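Local coordinates for periplasmic binding protein/LacI transcriptional regulator (Shewanella sp. ANA-3, PDB 5OCP) that binds L-arabinofuranose, as the alpha or the beta anomer, and probably delivers it to an arabinose ABC transporter, at residues R112-W117 with L218-D223; H194-A199 with P226-A231; G201-I206 with L211-D216. All coordinates share one frame; numbering follows the deposited sequence.

Contact 1: R112-W117 with L218-D223; sequences RKIGQW and LIVSVD. With AHR (alpha-L-arabinofuranose), chain I; FUB (beta-L-arabinofuranose), chain J.
Val-220 points its side chain toward helix 107-121 and lands between Ile-114 and Trp-117, which stand one helical turn apart. Followed outward, its CB lies 3.7 Å from CG1 of Ile-114. The two branches then part. With CG1 set anti to the carbonyl carbon (chi1 -55°), that methyl reaches the six-membered ring of Trp-117 and touches its CZ3 at 3.6 Å, meeting the indole obliquely. The second methyl, CG2, stays on the isoleucine side, 4.0 Å from CG1 of Ile-114, and the two aliphatic chains run past each other in opposite directions.

These touches pack a helix onto a sheet in the lobe built round the mixed sheet, one of the two lobes between which a periplasmic binding protein holds its sugar. Strand 218-221 is an inner strand there, flanked by strands 190-193 and 239-242, and the segment axes approach to 8.8 Å at 162°, so helix and strand run nearly antiparallel. Ile-219 turns the other way, onto Val-203 and Ile-206 of helix 196-208, which shows that helices pack on both sides of the strand.

Further along, Ile-114 also lies over the backbone: its CD1 is 3.7 Å from the carbonyl O of Ser-221, a van der Waals contact of a methyl with a polar atom. The chain turns a corner at Val-222 and arrives at the pocket with Asp-223, whose carboxylate faces two hydroxyls of the bound sugar. In either anomer OD1 of Asp-223 comes within 2.5 Å of the sugar O3, while OD2 of Asp-223 lies 2.6 Å from the sugar O2.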
loop_
_atom_site.group_PDB
_atom_site.type_symbol
_atom_site.label_atom_id
_atom_site.label_comp_id
_atom_site.label_asym_id
_atom_site.label_seq_id
_atom_site.Cartn_x
_atom_site.Cartn_y
_atom_site.Cartn_z
ATOM N N ARG A 112 -3.932 -10.071 -8.457
ATOM C CA ARG A 112 -3.899 -11.052 -9.543
ATOM C C ARG A 112 -2.475 -11.576 -9.816
ATOM O O ARG A 112 -2.312 -12.784 -9.972
ATOM C CB ARG A 112 -4.522 -10.514 -10.835
ATOM C CG ARG A 112 -5.966 -10.261 -10.767
ATOM C CD ARG A 112 -6.601 -10.172 -12.171
ATOM N NE ARG A 112 -6.039 -9.073 -12.989
ATOM C CZ ARG A 112 -6.422 -7.799 -12.911
ATOM N NH1 ARG A 112 -7.374 -7.424 -12.084
ATOM N NH2 ARG A 112 -5.865 -6.910 -13.699
ATOM N N LYS A 113 -1.466 -10.693 -9.953
ATOM C CA LYS A 113 -0.102 -11.127 -10.281
ATOM C C LYS A 113 0.487 -12.011 -9.198
ATOM O O LYS A 113 1.122 -13.024 -9.481
ATOM C CB LYS A 113 0.811 -9.900 -10.506
ATOM C CG LYS A 113 0.542 -9.214 -11.849
ATOM C CD LYS A 113 1.069 -7.811 -11.801
ATOM C CE LYS A 113 2.454 -7.695 -12.280
ATOM N NZ LYS A 113 2.440 -6.372 -12.991
ATOM N N ILE A 114 0.219 -11.653 -7.928
ATOM C CA ILE A 114 0.786 -12.451 -6.815
ATOM C C ILE A 114 0.034 -13.786 -6.724
ATOM O O ILE A 114 0.649 -14.833 -6.484
ATOM C CB ILE A 114 0.903 -11.587 -5.524
ATOM C CG1 ILE A 114 1.953 -12.212 -4.593
ATOM C CG2 ILE A 114 -0.424 -11.338 -4.892
ATOM C CD1 ILE A 114 3.344 -12.059 -5.107
ATOM N N GLY A 115 -1.275 -13.755 -6.920
ATOM C CA GLY A 115 -2.063 -15.006 -6.974
ATOM C C GLY A 115 -1.621 -15.930 -8.074
ATOM O O GLY A 115 -1.488 -17.130 -7.900
ATOM N N GLN A 116 -1.378 -15.395 -9.262
ATOM C CA GLN A 116 -0.917 -16.221 -10.355
ATOM C C GLN A 116 0.424 -16.803 -10.093
ATOM O O GLN A 116 0.649 -17.979 -10.372
ATOM C CB GLN A 116 -0.908 -15.425 -11.674
ATOM C CG GLN A 116 -0.749 -16.277 -12.921
ATOM C CD GLN A 116 -1.864 -17.293 -13.098
ATOM O OE1 GLN A 116 -3.014 -16.936 -13.256
ATOM N NE2 GLN A 116 -1.544 -18.567 -12.958
ATOM N N TRP A 117 1.330 -16.015 -9.524
ATOM C CA TRP A 117 2.646 -16.484 -9.199
ATOM C C TRP A 117 2.559 -17.694 -8.234
ATOM O O TRP A 117 3.226 -18.721 -8.419
ATOM C CB TRP A 117 3.540 -15.377 -8.584
ATOM C CG TRP A 117 4.923 -15.902 -8.300
ATOM C CD1 TRP A 117 6.011 -15.911 -9.176
ATOM C CD2 TRP A 117 5.399 -16.527 -7.086
ATOM N NE1 TRP A 117 7.087 -16.548 -8.556
ATOM C CE2 TRP A 117 6.710 -16.981 -7.320
ATOM C CE3 TRP A 117 4.800 -16.839 -5.881
ATOM C CZ2 TRP A 117 7.461 -17.606 -6.345
ATOM C CZ3 TRP A 117 5.539 -17.529 -4.910
ATOM C CH2 TRP A 117 6.846 -17.905 -5.166
ATOM N N LEU A 218 4.987 -20.961 2.280
ATOM C CA LEU A 218 5.345 -19.898 1.315
ATOM C C LEU A 218 4.749 -18.614 1.794
ATOM O O LEU A 218 3.717 -18.603 2.471
ATOM C CB LEU A 218 4.843 -20.206 -0.066
ATOM C CG LEU A 218 5.322 -21.519 -0.723
ATOM C CD1 LEU A 218 4.608 -21.697 -2.030
ATOM C CD2 LEU A 218 6.834 -21.516 -0.798
ATOM N N ILE A 219 5.427 -17.488 1.519
ATOM C CA ILE A 219 4.917 -16.197 1.963
ATOM C C ILE A 219 4.946 -15.276 0.719
ATOM O O ILE A 219 5.992 -15.084 0.137
ATOM C CB ILE A 219 5.752 -15.643 3.102
ATOM C CG1 ILE A 219 5.641 -16.612 4.290
ATOM C CG2 ILE A 219 5.248 -14.251 3.451
ATOM C CD1 ILE A 219 6.405 -16.210 5.502
ATOM N N VAL A 220 3.749 -14.805 0.353
ATOM C CA VAL A 220 3.578 -13.879 -0.773
ATOM C C VAL A 220 2.852 -12.625 -0.319
ATOM O O VAL A 220 2.004 -12.677 0.561
ATOM C CB VAL A 220 2.930 -14.544 -1.931
ATOM C CG1 VAL A 220 3.676 -15.777 -2.362
ATOM C CG2 VAL A 220 1.453 -14.861 -1.672
ATOM N N SER A 221 3.150 -11.483 -0.930
ATOM C CA SER A 221 2.760 -10.221 -0.340
ATOM C C SER A 221 2.801 -9.099 -1.386
ATOM O O SER A 221 3.077 -9.347 -2.591
ATOM C CB SER A 221 3.810 -9.946 0.760
ATOM O OG SER A 221 3.471 -8.836 1.544
ATOM N N VAL A 222 2.536 -7.901 -0.904
ATOM C CA VAL A 222 2.669 -6.639 -1.696
ATOM C C VAL A 222 3.399 -5.575 -0.920
ATOM O O VAL A 222 3.128 -5.375 0.266
ATOM C CB VAL A 222 1.274 -6.110 -2.136
ATOM C CG1 VAL A 222 1.429 -4.856 -3.010
ATOM C CG2 VAL A 222 0.547 -7.135 -2.936
ATOM N N ASP A 223 4.304 -4.882 -1.625
ATOM C CA ASP A 223 4.875 -3.546 -1.313
ATOM C C ASP A 223 6.310 -3.449 -1.894
ATOM O O ASP A 223 6.709 -2.412 -2.432
ATOM C CB ASP A 223 4.866 -3.107 0.136
ATOM C CG ASP A 223 3.527 -2.600 0.637
ATOM O OD1 ASP A 223 2.565 -2.360 -0.180
ATOM O OD2 ASP A 223 3.341 -2.453 1.879
HETATM O O5 AHR I . -2.435 1.826 0.374
HETATM C C5 AHR I . -1.225 1.141 0.272
HETATM C C4 AHR I . -1.075 0.160 1.420
HETATM O O4 AHR I . -1.245 0.799 2.662
HETATM C C3 AHR I . 0.309 -0.518 1.416
HETATM O O3 AHR I . 0.266 -1.610 0.557
HETATM C C2 AHR I . 0.441 -0.823 2.899
HETATM O O2 AHR I . 1.739 -1.051 3.365
HETATM C C1 AHR I . -0.103 0.475 3.469
HETATM O O1 AHR I . -0.495 0.266 4.728
HETATM O O5 FUB J . -2.434 1.825 0.374
HETATM C C5 FUB J . -1.223 1.142 0.279
HETATM C C4 FUB J . -1.072 0.163 1.431
HETATM O O4 FUB J . -1.257 0.789 2.678
HETATM C C3 FUB J . 0.309 -0.511 1.436
HETATM O O3 FUB J . 0.270 -1.595 0.560
HETATM C C2 FUB J . 0.421 -0.887 2.909
HETATM O O2 FUB J . 1.741 -1.061 3.368
HETATM C C1 FUB J . -0.384 0.182 3.649
HETATM O O1 FUB J . 0.479 1.138 4.026
#

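Contact 2: H194-A199 with P226-A231; sequences HNDEMA and PDYFKA. With AHR (alpha-L-arabinofuranose), chain I; FUB (beta-L-arabinofuranose), chain J.
At the first turn of helix 196-208, beside the arabinofuranose pocket, the carboxylate of Asp-196 lies stacked on the ring of Tyr-228 from helix 226-234. The evidence is in the planes, only 12° apart, and in the height of Asp-196 OD1, 3.5 Å above the ring and displaced toward its rim. The other oxygen hangs over the root of the tyrosine, with Asp-196 OD2 3.4 Å from Tyr-228 CB. Ala-199, one turn further on, comes from another direction: its CB meets Tyr-228 CE2 at 3.8 Å, at the edge and in the ring plane. Tyr-228 gets there by swinging CG anti to its own backbone N (chi1 -165°).

A carboxylate over an aromatic face would be expected to be poorly placed electrostatically, but hydrogen bonds surround this one: OD1 is bonded to the hydroxyls of Thr-240 and Ser-221, and OD2 to the backbone N of Val-225. They probably fix its rotation. Both helices belong to successive beta-alpha-beta units, each linking neighbouring parallel strands of the mixed sheet, and the contact joins their N-terminal turns. Replacing Tyr-228 by alanine is likely to open a gap between these turns, leave the Asp-196 carboxylate without the face it lies on and remove the ring edge that Ala-199 CB touches.

Just ahead of the helix, Asn-195 is the N-cap. OD1 of Asn-195 accepts the backbone N-H of Met-198, N to O 3.0 Å, the donor sitting well out of the carbonyl plane. The same amide turns ND2 to the ligand, and Asn-195 ND2 donates to the sugar O2 over 3.0 Å in an almost straight bond (177°), in both anomers; Phe-167 O is a further partner of that nitrogen.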
loop_
_atom_site.group_PDB
_atom_site.type_symbol
_atom_site.label_atom_id
_atom_site.label_comp_id
_atom_site.label_asym_id
_atom_site.label_seq_id
_atom_site.Cartn_x
_atom_site.Cartn_y
_atom_site.Cartn_z
ATOM N N HIS A 194 -1.686 -9.006 2.629
ATOM C CA HIS A 194 -1.941 -7.828 1.822
ATOM C C HIS A 194 -0.793 -6.819 1.862
ATOM O O HIS A 194 -0.758 -5.963 0.985
ATOM C CB HIS A 194 -3.257 -7.170 2.202
ATOM C CG HIS A 194 -4.473 -7.993 1.881
ATOM N ND1 HIS A 194 -5.740 -7.479 2.052
ATOM C CD2 HIS A 194 -4.634 -9.272 1.483
ATOM C CE1 HIS A 194 -6.637 -8.404 1.724
ATOM N NE2 HIS A 194 -5.999 -9.462 1.265
ATOM N N ASN A 195 0.138 -6.873 2.818
ATOM C CA ASN A 195 1.311 -6.075 2.762
ATOM C C ASN A 195 2.517 -6.732 3.379
ATOM O O ASN A 195 2.410 -7.712 4.141
ATOM C CB ASN A 195 1.140 -4.648 3.291
ATOM C CG ASN A 195 1.154 -4.533 4.803
ATOM O OD1 ASN A 195 0.955 -5.536 5.535
ATOM N ND2 ASN A 195 1.342 -3.289 5.296
ATOM N N ASP A 196 3.675 -6.227 2.988
ATOM C CA ASP A 196 4.920 -6.845 3.469
ATOM C C ASP A 196 5.058 -6.732 4.981
ATOM O O ASP A 196 5.627 -7.660 5.592
ATOM C CB ASP A 196 6.155 -6.187 2.822
ATOM C CG ASP A 196 6.331 -6.457 1.318
ATOM O OD1 ASP A 196 5.641 -7.332 0.730
ATOM O OD2 ASP A 196 7.197 -5.778 0.738
ATOM N N GLU A 197 4.551 -5.666 5.592
ATOM C CA GLU A 197 4.628 -5.451 7.037
ATOM C C GLU A 197 4.009 -6.621 7.810
ATOM O O GLU A 197 4.662 -7.195 8.690
ATOM C CB GLU A 197 3.985 -4.122 7.383
ATOM C CG GLU A 197 4.333 -3.570 8.728
ATOM C CD GLU A 197 5.736 -2.979 8.848
ATOM O OE1 GLU A 197 6.344 -2.395 7.914
ATOM O OE2 GLU A 197 6.187 -3.014 10.013
ATOM N N MET A 198 2.778 -7.036 7.466
ATOM C CA MET A 198 2.099 -8.110 8.147
ATOM C C MET A 198 2.872 -9.407 7.849
ATOM O O MET A 198 2.922 -10.312 8.696
ATOM C CB MET A 198 0.654 -8.298 7.734
ATOM C CG MET A 198 -0.256 -7.139 8.111
ATOM S SD MET A 198 -1.963 -7.340 7.636
ATOM C CE MET A 198 -1.793 -7.457 5.862
ATOM N N ALA A 199 3.407 -9.526 6.632
ATOM C CA ALA A 199 4.097 -10.739 6.200
ATOM C C ALA A 199 5.330 -10.970 7.076
ATOM O O ALA A 199 5.585 -12.138 7.475
ATOM C CB ALA A 199 4.493 -10.609 4.804
ATOM N N PRO A 226 12.379 -2.665 1.405
ATOM C CA PRO A 226 13.727 -3.252 1.474
ATOM C C PRO A 226 13.886 -4.379 2.464
ATOM O O PRO A 226 14.538 -5.358 2.105
ATOM C CB PRO A 226 14.577 -2.047 1.899
ATOM C CG PRO A 226 13.911 -0.904 1.187
ATOM C CD PRO A 226 12.442 -1.187 1.411
ATOM N N ASP A 227 13.270 -4.276 3.614
ATOM C CA ASP A 227 13.295 -5.342 4.618
ATOM C C ASP A 227 12.706 -6.637 4.061
ATOM O O ASP A 227 13.104 -7.766 4.469
ATOM C CB ASP A 227 12.585 -5.020 5.882
ATOM C CG ASP A 227 13.394 -4.111 6.792
ATOM O OD1 ASP A 227 14.576 -3.799 6.449
ATOM O OD2 ASP A 227 12.828 -3.763 7.831
ATOM N N TYR A 228 11.731 -6.518 3.164
ATOM C CA TYR A 228 11.190 -7.757 2.547
ATOM C C TYR A 228 12.137 -8.383 1.508
ATOM O O TYR A 228 12.262 -9.636 1.368
ATOM C CB TYR A 228 9.799 -7.499 1.959
ATOM C CG TYR A 228 9.015 -8.728 1.624
ATOM C CD1 TYR A 228 9.143 -9.391 0.415
ATOM C CD2 TYR A 228 8.036 -9.230 2.532
ATOM C CE1 TYR A 228 8.391 -10.522 0.081
ATOM C CE2 TYR A 228 7.282 -10.341 2.215
ATOM C CZ TYR A 228 7.391 -10.948 1.001
ATOM O OH TYR A 228 6.660 -12.052 0.687
ATOM N N PHE A 229 12.823 -7.540 0.719
ATOM C CA PHE A 229 13.815 -7.978 -0.217
ATOM C C PHE A 229 14.964 -8.653 0.585
ATOM O O PHE A 229 15.439 -9.706 0.162
ATOM C CB PHE A 229 14.399 -6.825 -1.035
ATOM C CG PHE A 229 13.564 -6.524 -2.243
ATOM C CD1 PHE A 229 13.767 -7.215 -3.450
ATOM C CD2 PHE A 229 12.598 -5.522 -2.189
ATOM C CE1 PHE A 229 12.978 -7.004 -4.547
ATOM C CE2 PHE A 229 11.821 -5.273 -3.313
ATOM C CZ PHE A 229 11.957 -6.029 -4.465
ATOM N N LYS A 230 15.268 -8.078 1.719
ATOM C CA LYS A 230 16.274 -8.718 2.623
ATOM C C LYS A 230 15.834 -10.136 3.092
ATOM O O LYS A 230 16.555 -11.126 2.909
ATOM C CB LYS A 230 16.583 -7.873 3.797
ATOM C CG LYS A 230 17.631 -8.530 4.709
ATOM C CD LYS A 230 18.263 -7.539 5.688
ATOM C CE LYS A 230 19.328 -8.225 6.562
ATOM N NZ LYS A 230 20.308 -9.006 5.734
ATOM N N ALA A 231 14.601 -10.224 3.569
ATOM C CA ALA A 231 13.969 -11.487 3.883
ATOM C C ALA A 231 13.927 -12.501 2.740
ATOM O O ALA A 231 14.084 -13.729 2.943
ATOM C CB ALA A 231 12.564 -11.201 4.447
HETATM O O5 AHR I . -2.435 1.826 0.374
HETATM C C5 AHR I . -1.225 1.141 0.272
HETATM C C4 AHR I . -1.075 0.160 1.420
HETATM O O4 AHR I . -1.245 0.799 2.662
HETATM C C3 AHR I . 0.309 -0.518 1.416
HETATM O O3 AHR I . 0.266 -1.610 0.557
HETATM C C2 AHR I . 0.441 -0.823 2.899
HETATM O O2 AHR I . 1.739 -1.051 3.365
HETATM C C1 AHR I . -0.103 0.475 3.469
HETATM O O1 AHR I . -0.495 0.266 4.728
HETATM O O5 FUB J . -2.434 1.825 0.374
HETATM C C5 FUB J . -1.223 1.142 0.279
HETATM C C4 FUB J . -1.072 0.163 1.431
HETATM O O4 FUB J . -1.257 0.789 2.678
HETATM C C3 FUB J . 0.309 -0.511 1.436
HETATM O O3 FUB J . 0.270 -1.595 0.560
HETATM C C2 FUB J . 0.421 -0.887 2.909
HETATM O O2 FUB J . 1.741 -1.061 3.368
HETATM C C1 FUB J . -0.384 0.182 3.649
HETATM O O1 FUB J . 0.479 1.138 4.026
#

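Contact 3: G201-I206 with L211-D216; sequences GAVQAI and LKPGKD
One backbone hydrogen bond and a small apolar cluster tie Ile-206 to the loop that follows its helix. The polar link runs from Leu-211 N to Ile-206 O, 3.1 Å long with an N-H...O angle of 158°, and the donor is tilted 26° from the carbonyl plane. Its five-residue span is that of the outer bond of a Schellman motif. The apolar touch of Ile-206 CG2 on Leu-211 CB, at 3.8 Å, is likewise consistent with such an ending of helix 196-208. The loop leads from this helix into strand 218-221, the helix-to-strand half of a beta-alpha-beta unit.

Among the apolar contacts, the same methyl does most of the work. Placed opposite the backbone N about the CA-CB bond, Ile-206 CG2 faces the proline ring and lies 3.7 Å from Pro-213 N and 3.8 Å from Pro-213 CB. One turn earlier, the side chains of Val-203 and Pro-213 cross at about a right angle, Val-203 CG1 lying 3.9 Å from Pro-213 CG.

The loop is also braced within itself. Asp-216 OD2 accepts the N-H of Lys-212 at 3.0 Å, from above the carboxylate plane, and Asp-216 N returns a bond to Lys-212 O at 2.9 Å.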
loop_
_atom_site.group_PDB
_atom_site.type_symbol
_atom_site.label_atom_id
_atom_site.label_comp_id
_atom_site.label_asym_id
_atom_site.label_seq_id
_atom_site.Cartn_x
_atom_site.Cartn_y
_atom_site.Cartn_z
ATOM N N GLY A 201 5.759 -9.939 10.117
ATOM C CA GLY A 201 5.251 -10.463 11.418
ATOM C C GLY A 201 4.918 -11.923 11.339
ATOM O O GLY A 201 5.203 -12.709 12.287
ATOM N N ALA A 202 4.248 -12.349 10.265
ATOM C CA ALA A 202 3.915 -13.745 10.078
ATOM C C ALA A 202 5.172 -14.648 10.107
ATOM O O ALA A 202 5.114 -15.780 10.638
ATOM C CB ALA A 202 3.098 -14.014 8.812
ATOM N N VAL A 203 6.287 -14.177 9.550
ATOM C CA VAL A 203 7.512 -14.898 9.488
ATOM C C VAL A 203 7.902 -15.261 10.929
ATOM O O VAL A 203 8.260 -16.386 11.169
ATOM C CB VAL A 203 8.622 -14.088 8.871
ATOM C CG1 VAL A 203 10.000 -14.681 9.189
ATOM C CG2 VAL A 203 8.419 -13.991 7.342
ATOM N N GLN A 204 7.817 -14.311 11.824
ATOM C CA GLN A 204 8.227 -14.568 13.232
ATOM C C GLN A 204 7.275 -15.550 13.947
ATOM O O GLN A 204 7.714 -16.474 14.627
ATOM C CB GLN A 204 8.367 -13.244 13.981
ATOM C CG GLN A 204 9.473 -12.312 13.432
ATOM C CD GLN A 204 10.845 -12.998 13.346
ATOM O OE1 GLN A 204 11.309 -13.586 14.336
ATOM N NE2 GLN A 204 11.469 -12.988 12.144
ATOM N N ALA A 205 5.985 -15.467 13.689
ATOM C CA ALA A 205 5.036 -16.451 14.250
ATOM C C ALA A 205 5.349 -17.875 13.745
ATOM O O ALA A 205 5.239 -18.883 14.482
ATOM C CB ALA A 205 3.592 -16.110 13.880
ATOM N N ILE A 206 5.670 -17.979 12.449
ATOM C CA ILE A 206 5.935 -19.276 11.840
ATOM C C ILE A 206 7.176 -19.873 12.474
ATOM O O ILE A 206 7.166 -21.090 12.745
ATOM C CB ILE A 206 6.059 -19.112 10.319
ATOM C CG1 ILE A 206 4.651 -18.788 9.786
ATOM C CG2 ILE A 206 6.503 -20.368 9.635
ATOM C CD1 ILE A 206 4.623 -18.330 8.294
ATOM N N LEU A 211 8.426 -23.935 12.377
ATOM C CA LEU A 211 8.258 -24.220 10.987
ATOM C C LEU A 211 9.121 -23.250 10.192
ATOM O O LEU A 211 9.595 -22.296 10.747
ATOM C CB LEU A 211 6.751 -24.040 10.656
ATOM C CG LEU A 211 5.801 -25.071 11.245
ATOM C CD1 LEU A 211 4.369 -24.529 11.252
ATOM C CD2 LEU A 211 5.959 -26.354 10.413
ATOM N N LYS A 212 9.437 -23.574 8.924
ATOM C CA LYS A 212 10.393 -22.795 8.114
ATOM C C LYS A 212 9.648 -21.894 7.114
ATOM O O LYS A 212 9.090 -22.384 6.153
ATOM C CB LYS A 212 11.362 -23.719 7.326
ATOM C CG LYS A 212 12.470 -24.324 8.197
ATOM C CD LYS A 212 13.812 -24.327 7.446
ATOM C CE LYS A 212 14.976 -24.800 8.312
ATOM N NZ LYS A 212 14.991 -26.292 8.416
ATOM N N PRO A 213 9.539 -20.612 7.455
ATOM C CA PRO A 213 8.832 -19.732 6.516
ATOM C C PRO A 213 9.701 -19.602 5.246
ATOM O O PRO A 213 10.946 -19.611 5.308
ATOM C CB PRO A 213 8.751 -18.436 7.306
ATOM C CG PRO A 213 9.967 -18.411 8.098
ATOM C CD PRO A 213 10.161 -19.859 8.539
ATOM N N GLY A 214 9.027 -19.490 4.113
ATOM C CA GLY A 214 9.708 -19.419 2.828
ATOM C C GLY A 214 9.987 -20.772 2.204
ATOM O O GLY A 214 10.342 -20.849 1.024
ATOM N N LYS A 215 9.867 -21.843 2.985
ATOM C CA LYS A 215 10.099 -23.197 2.482
ATOM C C LYS A 215 8.913 -24.059 2.817
ATOM O O LYS A 215 8.184 -24.487 1.904
ATOM C CB LYS A 215 11.361 -23.698 3.180
ATOM C CG LYS A 215 11.676 -25.172 2.944
ATOM C CD LYS A 215 11.988 -25.486 1.500
ATOM C CE LYS A 215 12.656 -26.859 1.359
ATOM N NZ LYS A 215 11.738 -27.962 1.795
ATOM N N ASP A 216 8.650 -24.306 4.083
ATOM C CA ASP A 216 7.475 -25.122 4.520
ATOM C C ASP A 216 6.127 -24.346 4.271
ATOM O O ASP A 216 5.134 -24.924 3.801
ATOM C CB ASP A 216 7.536 -25.489 5.991
ATOM C CG ASP A 216 8.715 -26.366 6.364
ATOM O OD1 ASP A 216 9.179 -27.073 5.453
ATOM O OD2 ASP A 216 9.114 -26.278 7.589
#

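Overall arrangement
Strand 218-221 is the common element: its residues serve contact 1 on one side and meet the helix of contacts 2 and 3 on the other. Contacts 1 and 2, centres about 12 Å apart, join through the hydrogen bond between Ser-221 OG and Asp-196 OD1, 2.8 Å long. Both reach the sugar, Asp-223 from just beyond the corner at Val-222 and Asn-195 from the start of helix 196-208. Contact 3 lies further down that helix, about 12 Å from contact 2 and about 16 Å from contact 1 between centres, with no residue in the pocket. It meets contact 1 through Ile-219, whose CD1 is 3.5 Å from Val-203 CG2 and 3.7 Å from Pro-213 CB.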